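Local structure of zebrafish RNase5 (Danio rerio, 3LJE) at residues P5-R10 with K113-H118; K56-T61 with Q78-V83; N71-S76 with Y106-C111. The protein probably cleaves RNA, as a fish member of the pancreatic ribonuclease and angiogenin family. All coordinates share one frame; numbering follows the deposited sequence.

Interaction 1. Residues P5-R10 with K113-H118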
ATOM      1  N   PRO A   5       7.418   4.953  18.787  1.00 45.18           N
ATOM      2  CA  PRO A   5       8.276   3.862  18.329  1.00 42.91           C
ATOM      3  C   PRO A   5       7.638   2.526  18.242  1.00 41.38           C
ATOM      4  O   PRO A   5       8.197   1.625  17.614  1.00 39.76           O
ATOM      5  CB  PRO A   5       9.463   3.920  19.316  1.00 44.58           C
ATOM      6  CG  PRO A   5       8.773   4.366  20.584  1.00 44.52           C
ATOM      7  CD  PRO A   5       7.908   5.512  20.073  1.00 45.00           C
ATOM      8  N   ASP A   6       6.475   2.321  18.849  1.00 40.19           N
ATOM      9  CA  ASP A   6       5.918   0.978  18.635  1.00 39.96           C
ATOM     10  C   ASP A   6       5.140   0.978  17.322  1.00 37.64           C
ATOM     11  O   ASP A   6       4.669  -0.057  16.872  1.00 37.93           O
ATOM     12  CB  ASP A   6       4.959   0.582  19.728  1.00 42.19           C
ATOM     13  CG  ASP A   6       3.958   1.645  20.002  1.00 45.43           C
ATOM     14  OD1 ASP A   6       4.346   2.827  20.080  1.00 46.07           O
ATOM     15  OD2 ASP A   6       2.763   1.299  20.128  1.00 48.51           O
ATOM     16  N   VAL A   7       5.008   2.145  16.721  1.00 35.78           N
ATOM     17  CA  VAL A   7       4.234   2.270  15.470  1.00 32.79           C
ATOM     18  C   VAL A   7       5.155   2.468  14.270  1.00 33.29           C
ATOM     19  O   VAL A   7       4.862   2.011  13.177  1.00 30.90           O
ATOM     20  CB  VAL A   7       3.337   3.511  15.531  1.00 32.16           C
ATOM     21  CG1 VAL A   7       2.712   3.783  14.141  1.00 30.28           C
ATOM     22  CG2 VAL A   7       2.165   3.288  16.573  1.00 32.65           C
ATOM     23  N   ASP A   8       6.252   3.192  14.483  1.00 32.20           N
ATOM     24  CA  ASP A   8       7.134   3.466  13.406  1.00 33.90           C
ATOM     25  C   ASP A   8       7.541   2.317  12.430  1.00 33.32           C
ATOM     26  O   ASP A   8       7.518   2.516  11.204  1.00 32.33           O
ATOM     27  CB  ASP A   8       8.343   4.212  13.941  1.00 36.45           C
ATOM     28  CG  ASP A   8       9.177   4.818  12.827  1.00 37.35           C
ATOM     29  OD1 ASP A   8       8.660   5.625  12.027  1.00 37.86           O
ATOM     30  OD2 ASP A   8      10.347   4.454  12.747  1.00 40.66           O
ATOM     31  N   PRO A   9       7.895   1.106  12.932  1.00 32.80           N
ATOM     32  CA  PRO A   9       8.274   0.049  11.979  1.00 31.92           C
ATOM     33  C   PRO A   9       7.158  -0.292  10.956  1.00 30.31           C
ATOM     34  O   PRO A   9       7.407  -0.408   9.731  1.00 28.60           O
ATOM     35  CB  PRO A   9       8.616  -1.168  12.894  1.00 33.04           C
ATOM     36  CG  PRO A   9       9.163  -0.459  14.210  1.00 33.07           C
ATOM     37  CD  PRO A   9       8.001   0.619  14.332  1.00 33.91           C
ATOM     38  N   ARG A  10       5.939  -0.365  11.471  1.00 27.39           N
ATOM     39  CA  ARG A  10       4.786  -0.707  10.629  1.00 25.54           C
ATOM     40  C   ARG A  10       4.424   0.428   9.705  1.00 22.52           C
ATOM     41  O   ARG A  10       4.023   0.190   8.505  1.00 20.83           O
ATOM     42  CB  ARG A  10       3.587  -1.116  11.475  1.00 25.46           C
ATOM     43  CG  ARG A  10       3.679  -2.642  11.841  1.00 31.73           C
ATOM     44  CD  ARG A  10       2.423  -3.099  12.595  1.00 32.68           C
ATOM     45  NE  ARG A  10       2.365  -2.214  13.759  1.00 34.58           N
ATOM     46  CZ  ARG A  10       1.231  -1.796  14.347  1.00 35.22           C
ATOM     47  NH1 ARG A  10       0.035  -2.199  13.885  1.00 33.25           N
ATOM     48  NH2 ARG A  10       1.320  -0.944  15.371  1.00 35.79           N
ATOM     49  N   LYS A 113      -2.759   4.838  16.594  1.00 26.82           N
ATOM     50  CA  LYS A 113      -2.475   6.143  17.195  1.00 28.51           C
ATOM     51  C   LYS A 113      -2.381   7.278  16.156  1.00 27.16           C
ATOM     52  O   LYS A 113      -1.564   8.174  16.331  1.00 26.64           O
ATOM     53  CB  LYS A 113      -1.163   6.097  18.006  1.00 31.67           C
ATOM     54  CG  LYS A 113      -1.174   5.132  19.295  1.00 35.10           C
ATOM     55  CD  LYS A 113       0.252   4.949  19.888  1.00 36.06           C
ATOM     56  CE  LYS A 113       0.440   3.659  20.707  1.00 39.66           C
ATOM     57  NZ  LYS A 113       0.051   2.356  19.923  1.00 40.87           N
ATOM     58  N   GLY A 114      -3.249   7.240  15.132  1.00 25.72           N
ATOM     59  CA  GLY A 114      -3.316   8.256  14.105  1.00 25.37           C
ATOM     60  C   GLY A 114      -2.388   7.984  12.887  1.00 25.23           C
ATOM     61  O   GLY A 114      -2.333   8.826  11.944  1.00 26.88           O
ATOM     62  N   TRP A 115      -1.620   6.890  12.909  1.00 22.58           N
ATOM     63  CA  TRP A 115      -0.686   6.637  11.731  1.00 22.24           C
ATOM     64  C   TRP A 115      -1.116   5.430  10.954  1.00 20.60           C
ATOM     65  O   TRP A 115      -1.525   4.402  11.544  1.00 20.85           O
ATOM     66  CB  TRP A 115       0.735   6.348  12.218  1.00 23.58           C
ATOM     67  CG  TRP A 115       1.275   7.445  13.049  1.00 27.03           C
ATOM     68  CD1 TRP A 115       1.222   7.572  14.440  1.00 29.55           C
ATOM     69  CD2 TRP A 115       1.831   8.646  12.554  1.00 29.40           C
ATOM     70  NE1 TRP A 115       1.721   8.806  14.810  1.00 31.18           N
ATOM     71  CE2 TRP A 115       2.108   9.484  13.684  1.00 31.42           C
ATOM     72  CE3 TRP A 115       2.124   9.106  11.270  1.00 28.70           C
ATOM     73  CZ2 TRP A 115       2.672  10.765  13.540  1.00 32.78           C
ATOM     74  CZ3 TRP A 115       2.671  10.359  11.106  1.00 32.46           C
ATOM     75  CH2 TRP A 115       2.945  11.188  12.237  1.00 33.65           C
ATOM     76  N   PRO A 116      -0.967   5.473   9.614  1.00 19.15           N
ATOM     77  CA  PRO A 116      -1.387   4.276   8.855  1.00 18.73           C
ATOM     78  C   PRO A 116      -0.371   3.123   8.986  1.00 20.84           C
ATOM     79  O   PRO A 116       0.842   3.344   8.811  1.00 20.28           O
ATOM     80  CB  PRO A 116      -1.463   4.762   7.402  1.00 18.27           C
ATOM     81  CG  PRO A 116      -0.358   5.965   7.367  1.00 15.31           C
ATOM     82  CD  PRO A 116      -0.554   6.617   8.775  1.00 17.85           C
ATOM     83  N   VAL A 117      -0.856   1.909   9.247  1.00 19.34           N
ATOM     84  CA  VAL A 117       0.060   0.760   9.401  1.00 20.63           C
ATOM     85  C   VAL A 117      -0.315  -0.394   8.528  1.00 21.34           C
ATOM     86  O   VAL A 117       0.381  -1.439   8.530  1.00 24.14           O
ATOM     87  CB  VAL A 117       0.007   0.314  10.939  1.00 20.69           C
ATOM     88  CG1 VAL A 117       0.647   1.427  11.747  1.00 23.69           C
ATOM     89  CG2 VAL A 117      -1.491   0.091  11.374  1.00 19.64           C
ATOM     90  N   HIS A 118      -1.441  -0.302   7.780  1.00 20.39           N
ATOM     91  CA  HIS A 118      -1.816  -1.441   6.986  1.00 19.64           C
ATOM     92  C   HIS A 118      -2.750  -0.962   5.876  1.00 18.09           C
ATOM     93  O   HIS A 118      -3.518  -0.029   6.085  1.00 18.31           O
ATOM     94  CB  HIS A 118      -2.560  -2.455   7.940  1.00 21.82           C
ATOM     95  CG  HIS A 118      -3.260  -3.561   7.238  1.00 26.07           C
ATOM     96  ND1 HIS A 118      -2.593  -4.659   6.722  1.00 26.43           N
ATOM     97  CD2 HIS A 118      -4.586  -3.739   6.939  1.00 26.02           C
ATOM     98  CE1 HIS A 118      -3.466  -5.469   6.134  1.00 26.60           C
ATOM     99  NE2 HIS A 118      -4.678  -4.938   6.251  1.00 29.01           N
TER
HETATM  100  O   HOH W   1       2.849  -2.038   7.574  1.00 22.98           O

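Interaction 2. Residues K56-T61 with Q78-V83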
ATOM      1  N   LYS A  56       2.161  10.972   1.737  1.00 19.18           N
ATOM      2  CA  LYS A  56       1.911  10.317   3.015  1.00 20.14           C
ATOM      3  C   LYS A  56       1.068  11.172   3.921  1.00 20.98           C
ATOM      4  O   LYS A  56       0.213  10.641   4.648  1.00 19.82           O
ATOM      5  CB  LYS A  56       3.212   9.980   3.747  1.00 22.41           C
ATOM      6  CG  LYS A  56       4.111  11.198   3.932  1.00 26.02           C
ATOM      7  CD  LYS A  56       5.382  10.754   4.656  1.00 27.92           C
ATOM      8  CE  LYS A  56       6.296  11.958   5.011  1.00 33.06           C
ATOM      9  NZ  LYS A  56       7.594  11.333   5.511  1.00 36.75           N
ATOM     10  N   ASP A  57       1.265  12.484   3.917  1.00 20.28           N
ATOM     11  CA  ASP A  57       0.432  13.303   4.808  1.00 22.24           C
ATOM     12  C   ASP A  57      -1.090  13.199   4.463  1.00 20.21           C
ATOM     13  O   ASP A  57      -1.935  13.149   5.376  1.00 19.59           O
ATOM     14  CB  ASP A  57       0.822  14.803   4.753  1.00 27.45           C
ATOM     15  CG  ASP A  57       2.195  15.085   5.397  1.00 33.02           C
ATOM     16  OD1 ASP A  57       2.808  14.159   5.944  1.00 34.21           O
ATOM     17  OD2 ASP A  57       2.657  16.250   5.343  1.00 38.31           O
ATOM     18  N   ARG A  58      -1.428  13.224   3.187  1.00 16.33           N
ATOM     19  CA  ARG A  58      -2.832  13.190   2.840  1.00 17.70           C
ATOM     20  C   ARG A  58      -3.414  11.815   3.180  1.00 19.25           C
ATOM     21  O   ARG A  58      -4.537  11.703   3.636  1.00 19.83           O
ATOM     22  CB  ARG A  58      -3.046  13.459   1.332  1.00 17.33           C
ATOM     23  CG  ARG A  58      -4.577  13.845   1.135  1.00 19.95           C
ATOM     24  CD  ARG A  58      -4.901  14.555  -0.197  1.00 22.44           C
ATOM     25  NE  ARG A  58      -4.800  13.561  -1.271  1.00 19.62           N
ATOM     26  CZ  ARG A  58      -5.858  12.873  -1.716  1.00 19.93           C
ATOM     27  NH1 ARG A  58      -7.127  13.029  -1.188  1.00 19.05           N
ATOM     28  NH2 ARG A  58      -5.688  12.048  -2.726  1.00 18.75           N
ATOM     29  N   ILE A  59      -2.653  10.775   2.905  1.00 17.07           N
ATOM     30  CA  ILE A  59      -3.160   9.414   3.191  1.00 16.65           C
ATOM     31  C   ILE A  59      -3.340   9.304   4.725  1.00 17.39           C
ATOM     32  O   ILE A  59      -4.328   8.681   5.180  1.00 16.07           O
ATOM     33  CB  ILE A  59      -2.147   8.373   2.719  1.00 17.73           C
ATOM     34  CG1 ILE A  59      -2.116   8.382   1.169  1.00 17.85           C
ATOM     35  CG2 ILE A  59      -2.531   6.935   3.152  1.00 15.92           C
ATOM     36  CD1 ILE A  59      -0.894   7.582   0.634  1.00 20.78           C
ATOM     37  N   THR A  60      -2.429   9.898   5.480  1.00 16.21           N
ATOM     38  CA  THR A  60      -2.525   9.805   6.961  1.00 18.85           C
ATOM     39  C   THR A  60      -3.842  10.427   7.497  1.00 21.22           C
ATOM     40  O   THR A  60      -4.341  10.026   8.567  1.00 21.67           O
ATOM     41  CB  THR A  60      -1.219  10.403   7.564  1.00 19.67           C
ATOM     42  OG1 THR A  60      -0.147   9.549   7.152  1.00 20.38           O
ATOM     43  CG2 THR A  60      -1.245  10.474   9.150  1.00 19.39           C
ATOM     44  N   THR A  61      -4.402  11.416   6.778  1.00 19.71           N
ATOM     45  CA  THR A  61      -5.703  12.005   7.204  1.00 19.09           C
ATOM     46  C   THR A  61      -6.817  10.948   7.256  1.00 18.86           C
ATOM     47  O   THR A  61      -7.804  11.162   7.944  1.00 18.04           O
ATOM     48  CB  THR A  61      -6.221  13.179   6.240  1.00 18.39           C
ATOM     49  OG1 THR A  61      -6.516  12.664   4.932  1.00 19.25           O
ATOM     50  CG2 THR A  61      -5.137  14.309   6.188  1.00 20.65           C
ATOM     51  N   GLN A  78     -13.611   9.656   0.506  1.00 15.49           N
ATOM     52  CA  GLN A  78     -13.643   9.945  -0.967  1.00 17.13           C
ATOM     53  C   GLN A  78     -12.670   8.966  -1.674  1.00 17.25           C
ATOM     54  O   GLN A  78     -11.734   8.432  -1.006  1.00 17.36           O
ATOM     55  CB  GLN A  78     -13.088  11.383  -1.264  1.00 18.10           C
ATOM     56  CG  GLN A  78     -11.678  11.646  -0.672  1.00 19.27           C
ATOM     57  CD  GLN A  78     -11.346  13.125  -0.641  1.00 22.92           C
ATOM     58  OE1 GLN A  78     -10.834  13.650  -1.641  1.00 21.34           O
ATOM     59  NE2 GLN A  78     -11.646  13.815   0.472  1.00 17.83           N
ATOM     60  N   PRO A  79     -12.876   8.694  -2.951  1.00 17.08           N
ATOM     61  CA  PRO A  79     -11.964   7.776  -3.684  1.00 16.98           C
ATOM     62  C   PRO A  79     -10.522   8.325  -3.660  1.00 17.22           C
ATOM     63  O   PRO A  79     -10.290   9.550  -3.476  1.00 17.62           O
ATOM     64  CB  PRO A  79     -12.491   7.822  -5.159  1.00 16.90           C
ATOM     65  CG  PRO A  79     -13.989   8.241  -5.016  1.00 18.29           C
ATOM     66  CD  PRO A  79     -13.952   9.239  -3.857  1.00 17.31           C
ATOM     67  N   PHE A  80      -9.582   7.409  -3.731  1.00 16.34           N
ATOM     68  CA  PHE A  80      -8.172   7.838  -3.877  1.00 16.25           C
ATOM     69  C   PHE A  80      -7.748   7.188  -5.128  1.00 14.92           C
ATOM     70  O   PHE A  80      -8.241   6.123  -5.527  1.00 16.36           O
ATOM     71  CB  PHE A  80      -7.210   7.286  -2.737  1.00 15.44           C
ATOM     72  CG  PHE A  80      -7.079   8.200  -1.587  1.00 15.60           C
ATOM     73  CD1 PHE A  80      -8.195   8.526  -0.733  1.00 13.78           C
ATOM     74  CD2 PHE A  80      -5.836   8.776  -1.272  1.00 15.33           C
ATOM     75  CE1 PHE A  80      -8.016   9.334   0.342  1.00 15.67           C
ATOM     76  CE2 PHE A  80      -5.705   9.577  -0.194  1.00 17.20           C
ATOM     77  CZ  PHE A  80      -6.778   9.870   0.643  1.00 16.22           C
ATOM     78  N   PRO A  81      -6.769   7.822  -5.821  1.00 14.26           N
ATOM     79  CA  PRO A  81      -6.195   7.201  -6.999  1.00 14.89           C
ATOM     80  C   PRO A  81      -5.250   6.097  -6.600  1.00 13.49           C
ATOM     81  O   PRO A  81      -4.382   6.296  -5.749  1.00 15.65           O
ATOM     82  CB  PRO A  81      -5.443   8.323  -7.700  1.00 13.05           C
ATOM     83  CG  PRO A  81      -4.999   9.220  -6.580  1.00 13.56           C
ATOM     84  CD  PRO A  81      -5.818   8.854  -5.371  1.00 14.76           C
ATOM     85  N   VAL A  82      -5.339   4.946  -7.212  1.00 14.81           N
ATOM     86  CA  VAL A  82      -4.424   3.859  -6.888  1.00 15.56           C
ATOM     87  C   VAL A  82      -3.978   3.099  -8.112  1.00 17.43           C
ATOM     88  O   VAL A  82      -4.660   3.075  -9.132  1.00 19.83           O
ATOM     89  CB  VAL A  82      -5.029   2.765  -5.907  1.00 15.96           C
ATOM     90  CG1 VAL A  82      -5.548   3.495  -4.542  1.00 15.62           C
ATOM     91  CG2 VAL A  82      -6.193   1.929  -6.634  1.00 18.44           C
ATOM     92  N   VAL A  83      -2.810   2.453  -7.981  1.00 16.12           N
ATOM     93  CA  VAL A  83      -2.356   1.524  -9.009  1.00 16.78           C
ATOM     94  C   VAL A  83      -2.178   0.196  -8.307  1.00 16.39           C
ATOM     95  O   VAL A  83      -1.400   0.111  -7.314  1.00 16.84           O
ATOM     96  CB  VAL A  83      -0.987   1.941  -9.636  1.00 18.21           C
ATOM     97  CG1 VAL A  83      -0.339   0.631 -10.346  1.00 17.53           C
ATOM     98  CG2 VAL A  83      -1.220   3.131 -10.549  1.00 18.94           C
TER
HETATM   99  O   HOH W   2      -8.261  11.282  -3.161  1.00 21.07           O

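Interaction 3. Residues N71-S76 with Y106-C111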
ATOM      1  N   ASN A  71     -15.523  -1.580  10.571  1.00 21.70           N
ATOM      2  CA  ASN A  71     -15.022  -2.747  11.297  1.00 21.36           C
ATOM      3  C   ASN A  71     -13.874  -2.194  12.146  1.00 21.01           C
ATOM      4  O   ASN A  71     -14.115  -1.166  12.814  1.00 23.73           O
ATOM      5  CB  ASN A  71     -14.679  -3.838  10.302  1.00 22.05           C
ATOM      6  CG  ASN A  71     -15.953  -4.501   9.757  1.00 25.86           C
ATOM      7  OD1 ASN A  71     -16.987  -4.343  10.380  1.00 27.06           O
ATOM      8  ND2 ASN A  71     -15.902  -5.184   8.605  1.00 28.69           N
ATOM      9  N   ASN A  72     -12.674  -2.767  12.119  1.00 20.23           N
ATOM     10  CA  ASN A  72     -11.619  -2.228  12.968  1.00 18.72           C
ATOM     11  C   ASN A  72     -10.674  -1.301  12.156  1.00 19.13           C
ATOM     12  O   ASN A  72      -9.589  -0.953  12.654  1.00 19.56           O
ATOM     13  CB  ASN A  72     -10.767  -3.360  13.492  1.00 18.06           C
ATOM     14  CG  ASN A  72     -11.646  -4.356  14.257  1.00 18.98           C
ATOM     15  OD1 ASN A  72     -12.391  -3.921  15.160  1.00 18.93           O
ATOM     16  ND2 ASN A  72     -11.644  -5.623  13.853  1.00 19.88           N
ATOM     17  N   LEU A  73     -11.074  -1.046  10.914  1.00 18.67           N
ATOM     18  CA  LEU A  73     -10.196  -0.239  10.065  1.00 17.56           C
ATOM     19  C   LEU A  73     -10.798   1.133   9.824  1.00 18.50           C
ATOM     20  O   LEU A  73     -11.839   1.505  10.459  1.00 16.41           O
ATOM     21  CB  LEU A  73     -10.032  -1.028   8.788  1.00 18.29           C
ATOM     22  CG  LEU A  73      -9.510  -2.502   9.036  1.00 20.04           C
ATOM     23  CD1 LEU A  73      -9.413  -3.285   7.658  1.00 22.85           C
ATOM     24  CD2 LEU A  73      -8.146  -2.434   9.720  1.00 17.83           C
ATOM     25  N   PHE A  74     -10.242   1.881   8.830  1.00 15.25           N
ATOM     26  CA  PHE A  74     -10.738   3.274   8.626  1.00 16.10           C
ATOM     27  C   PHE A  74     -10.807   3.518   7.119  1.00 17.09           C
ATOM     28  O   PHE A  74      -9.787   3.250   6.391  1.00 17.02           O
ATOM     29  CB  PHE A  74      -9.758   4.233   9.273  1.00 17.63           C
ATOM     30  CG  PHE A  74      -9.746   4.113  10.736  1.00 19.73           C
ATOM     31  CD1 PHE A  74     -10.737   4.772  11.478  1.00 20.02           C
ATOM     32  CD2 PHE A  74      -8.868   3.187  11.347  1.00 19.71           C
ATOM     33  CE1 PHE A  74     -10.894   4.527  12.918  1.00 22.83           C
ATOM     34  CE2 PHE A  74      -8.987   2.886  12.777  1.00 22.74           C
ATOM     35  CZ  PHE A  74     -10.025   3.593  13.552  1.00 22.18           C
ATOM     36  N   LYS A  75     -11.977   4.026   6.652  1.00 15.18           N
ATOM     37  CA  LYS A  75     -12.185   4.107   5.205  1.00 16.97           C
ATOM     38  C   LYS A  75     -12.130   5.623   4.813  1.00 16.10           C
ATOM     39  O   LYS A  75     -12.641   6.478   5.526  1.00 16.25           O
ATOM     40  CB  LYS A  75     -13.564   3.531   4.857  1.00 18.23           C
ATOM     41  CG  LYS A  75     -13.913   3.493   3.389  1.00 18.25           C
ATOM     42  CD  LYS A  75     -15.128   2.534   3.191  1.00 23.90           C
ATOM     43  CE  LYS A  75     -15.346   2.257   1.727  1.00 26.59           C
ATOM     44  NZ  LYS A  75     -16.563   1.420   1.486  1.00 27.69           N
ATOM     45  N   SER A  76     -11.493   5.923   3.679  1.00 16.91           N
ATOM     46  CA  SER A  76     -11.439   7.302   3.232  1.00 15.39           C
ATOM     47  C   SER A  76     -12.908   7.778   2.982  1.00 14.47           C
ATOM     48  O   SER A  76     -13.768   6.944   2.660  1.00 14.12           O
ATOM     49  CB  SER A  76     -10.625   7.399   1.904  1.00 11.95           C
ATOM     50  OG  SER A  76     -11.122   6.575   0.876  1.00 16.02           O
ATOM     51  N   TYR A 106     -12.367   3.805  -2.684  1.00 18.98           N
ATOM     52  CA  TYR A 106     -12.308   4.201  -1.309  1.00 18.14           C
ATOM     53  C   TYR A 106     -11.257   3.259  -0.667  1.00 20.67           C
ATOM     54  O   TYR A 106     -11.452   2.030  -0.709  1.00 26.43           O
ATOM     55  CB  TYR A 106     -13.711   3.993  -0.624  1.00 16.28           C
ATOM     56  CG  TYR A 106     -14.664   5.081  -1.128  1.00 16.31           C
ATOM     57  CD1 TYR A 106     -14.754   6.260  -0.510  1.00 17.21           C
ATOM     58  CD2 TYR A 106     -15.419   4.867  -2.319  1.00 17.81           C
ATOM     59  CE1 TYR A 106     -15.568   7.304  -1.000  1.00 19.29           C
ATOM     60  CE2 TYR A 106     -16.269   5.899  -2.846  1.00 18.81           C
ATOM     61  CZ  TYR A 106     -16.329   7.101  -2.160  1.00 18.83           C
ATOM     62  OH  TYR A 106     -17.210   8.073  -2.573  1.00 21.64           O
ATOM     63  N   ILE A 107     -10.231   3.794  -0.037  1.00 17.48           N
ATOM     64  CA  ILE A 107      -9.202   2.964   0.503  1.00 15.63           C
ATOM     65  C   ILE A 107      -9.532   2.722   1.990  1.00 15.94           C
ATOM     66  O   ILE A 107     -10.047   3.614   2.663  1.00 17.03           O
ATOM     67  CB  ILE A 107      -7.815   3.599   0.341  1.00 16.28           C
ATOM     68  CG1 ILE A 107      -7.763   5.032   0.973  1.00 15.09           C
ATOM     69  CG2 ILE A 107      -7.462   3.637  -1.179  1.00 14.55           C
ATOM     70  CD1 ILE A 107      -6.361   5.655   1.062  1.00 17.70           C
ATOM     71  N   VAL A 108      -9.134   1.532   2.445  1.00 14.71           N
ATOM     72  CA  VAL A 108      -9.384   1.106   3.825  1.00 13.79           C
ATOM     73  C   VAL A 108      -8.018   0.801   4.437  1.00 15.00           C
ATOM     74  O   VAL A 108      -7.298  -0.040   3.905  1.00 16.79           O
ATOM     75  CB  VAL A 108     -10.241  -0.147   3.796  1.00 15.32           C
ATOM     76  CG1 VAL A 108     -10.457  -0.601   5.296  1.00 15.87           C
ATOM     77  CG2 VAL A 108     -11.625   0.216   3.104  1.00 17.60           C
ATOM     78  N   LEU A 109      -7.736   1.459   5.547  1.00 14.93           N
ATOM     79  CA  LEU A 109      -6.450   1.340   6.237  1.00 16.66           C
ATOM     80  C   LEU A 109      -6.561   0.869   7.674  1.00 17.43           C
ATOM     81  O   LEU A 109      -7.598   1.122   8.309  1.00 18.93           O
ATOM     82  CB  LEU A 109      -5.829   2.719   6.319  1.00 15.89           C
ATOM     83  CG  LEU A 109      -5.683   3.535   4.986  1.00 15.84           C
ATOM     84  CD1 LEU A 109      -4.952   4.920   5.294  1.00 15.67           C
ATOM     85  CD2 LEU A 109      -5.013   2.661   3.903  1.00 15.54           C
ATOM     86  N   GLY A 110      -5.529   0.186   8.151  1.00 17.46           N
ATOM     87  CA  GLY A 110      -5.388  -0.096   9.590  1.00 17.16           C
ATOM     88  C   GLY A 110      -4.614   1.116  10.040  1.00 19.46           C
ATOM     89  O   GLY A 110      -3.703   1.641   9.309  1.00 19.64           O
ATOM     90  N   CYS A 111      -4.951   1.632  11.227  1.00 19.12           N
ATOM     91  CA  CYS A 111      -4.328   2.814  11.797  1.00 21.45           C
ATOM     92  C   CYS A 111      -3.948   2.539  13.253  1.00 23.58           C
ATOM     93  O   CYS A 111      -4.631   1.775  13.941  1.00 23.93           O
ATOM     94  CB  CYS A 111      -5.329   3.971  11.832  1.00 21.49           C
ATOM     95  SG  CYS A 111      -5.983   4.444  10.185  1.00 20.01           S
TER
HETATM   96  O   HOH W   3      -7.078   0.161  12.599  1.00 21.25           O

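Interaction 1. Residues P5-R10 with K113-H118
Val7 sets CG1 anti to its backbone N (chi1 170°), which brings this methyl against both Trp115 and Val117. Val7 CG1 lies 3.8 Å from Trp115 CB and 3.9 Å from Val117 CG1, and the valine branch crosses both side chains at about a right angle. Beyond CG the Lys113 chain runs extended until its last torsion, where a bend (chi4 54°) turns NZ toward Asp6. The two side chains meet tip to tip in a salt bridge, Lys113 NZ to Asp6 OD2 2.9 Å, made on the syn lone pair of the carboxylate. Arg10 lays one guanidinium face over Val117, whose CG1 stands 4.1 Å above the centre of that plane, while NH2 is salt-bridged to Asp112. A water donates to both Arg10 O and Val117 O, 2.7 Å from each, tying helix to strand. An alanine at Val7 would probably open a gap beside Trp115 CB and Val117 CG1 and leave the Lys113 aliphatic chain less covered. The contact thus joins the start of helix 8-18 and the loop before it to strand 115-119 and the turn leading into it, through a small apolar centre bordered by charge pairs, Asp6 and Asp112 probably offsetting two positive groups.

Interaction 2. Residues K56-T61 with Q78-V83
Arg58 and Phe80 reach toward each other tip to tip, and their flat groups end up stacked, the guanidinium and ring planes only 6° apart. The stack is off-centre: Arg58 CZ lies 4.2 Å from the centroid of the Phe80 ring and 32° off its normal, closer to the CE2 rim than to the middle. NH2 of Arg58 sits nearest Phe80 CE2, at 3.5 Å, while NH1 is carried toward Phe80 CZ. A bend at chi3 (72°) places NE of Arg58 on the way to this stacked position. In the guanidinium plane, a water accepts from Arg58 NH2 at 2.7 Å and donates to Pro79 O, and Pro81 CD also lies at this edge. From the helix, Ile59 CG1 comes obliquely to Phe80 CE2 at 4.0 Å and continues the packing inward, where Phe80 also touches Ile52 and Ile107. Behind the stack, Arg58 O accepts from Thr61 OG1 at 2.6 Å, a bond lying in the carbonyl plane. The exposed arginine therefore covers a core phenylalanine by cation-pi stacking while NH2 still donates to the edge water; a sulfate ion about 4 Å from its side chain, probably from the crystallisation liquor, suggests that the charge can still attract an anion.

Interaction 3. Residues N71-S76 with Y106-C111
Phe74 and Leu109 form the antiparallel hydrogen-bonded pair at the middle of two adjoining, twisted strands. Leu109 N reaches Phe74 O at 2.9 Å almost straight (172° at the hydrogen), whereas the return bond from Phe74 N to Leu109 O is more bent (140°). Side chains pack tightly on both faces beside this pair. Leu73 CB meets Val108 CG1 at 3.5 Å, the side chains crossing at about a right angle, and Leu73 CD2 lies against Gly110 CA. On the face of Phe74 and Leu109, Cys111 SG approaches Phe74 CD2 at 3.4 Å, an oblique sulfur-aromatic contact made by a sulfur in disulfide linkage with Cys63. Further along, Ser76 N bonds to Ile107 O, and Ser76 OG, set between its own N and carbonyl carbon (chi1 56°), accepts from Ile107 N at 3.1 Å while also bonding Gln78 O. The ends are more open to solvent. The extended Lys75 chain runs obliquely across the base of exposed Tyr106, touching it at one close point, Lys75 CE to Tyr106 CB 3.3 Å. At the other end a water takes the place of direct pairing, accepting from Cys111 N at 2.9 Å and donating to Asn72 O. Backbone groups of Phe74, Leu109, Ser76 and Ile107 thus pair across the strands or with the serine OG, and a water bridges the open end, while the disulfide ties this part of the ribonuclease sheet to Cys63.

In the fold
All three contacts reach the same antiparallel sheet; strand 97-112 carries one side of interaction 3 and neighbours the strands of the other two. Interactions 1 and 3, centres about 14 Å apart, join through Gly110: Gly110 O is 2.9 Å from Val117 N, and Val117 and His118 together face this glycine in a classic beta bulge. Interactions 2 and 3, centres about 11 Å apart, share a core in which Phe80 CG lies 3.7 Å from Ile107 CD1. Interactions 1 and 2, centres about 16 Å apart, touch where Pro116 CD packs on Thr60 OG1 at 3.4 Å. In pancreatic ribonucleases the N-terminal helix and the C-terminal strand each supply a catalytic histidine, so interaction 1 probably joins the two elements flanking the active-site cleft.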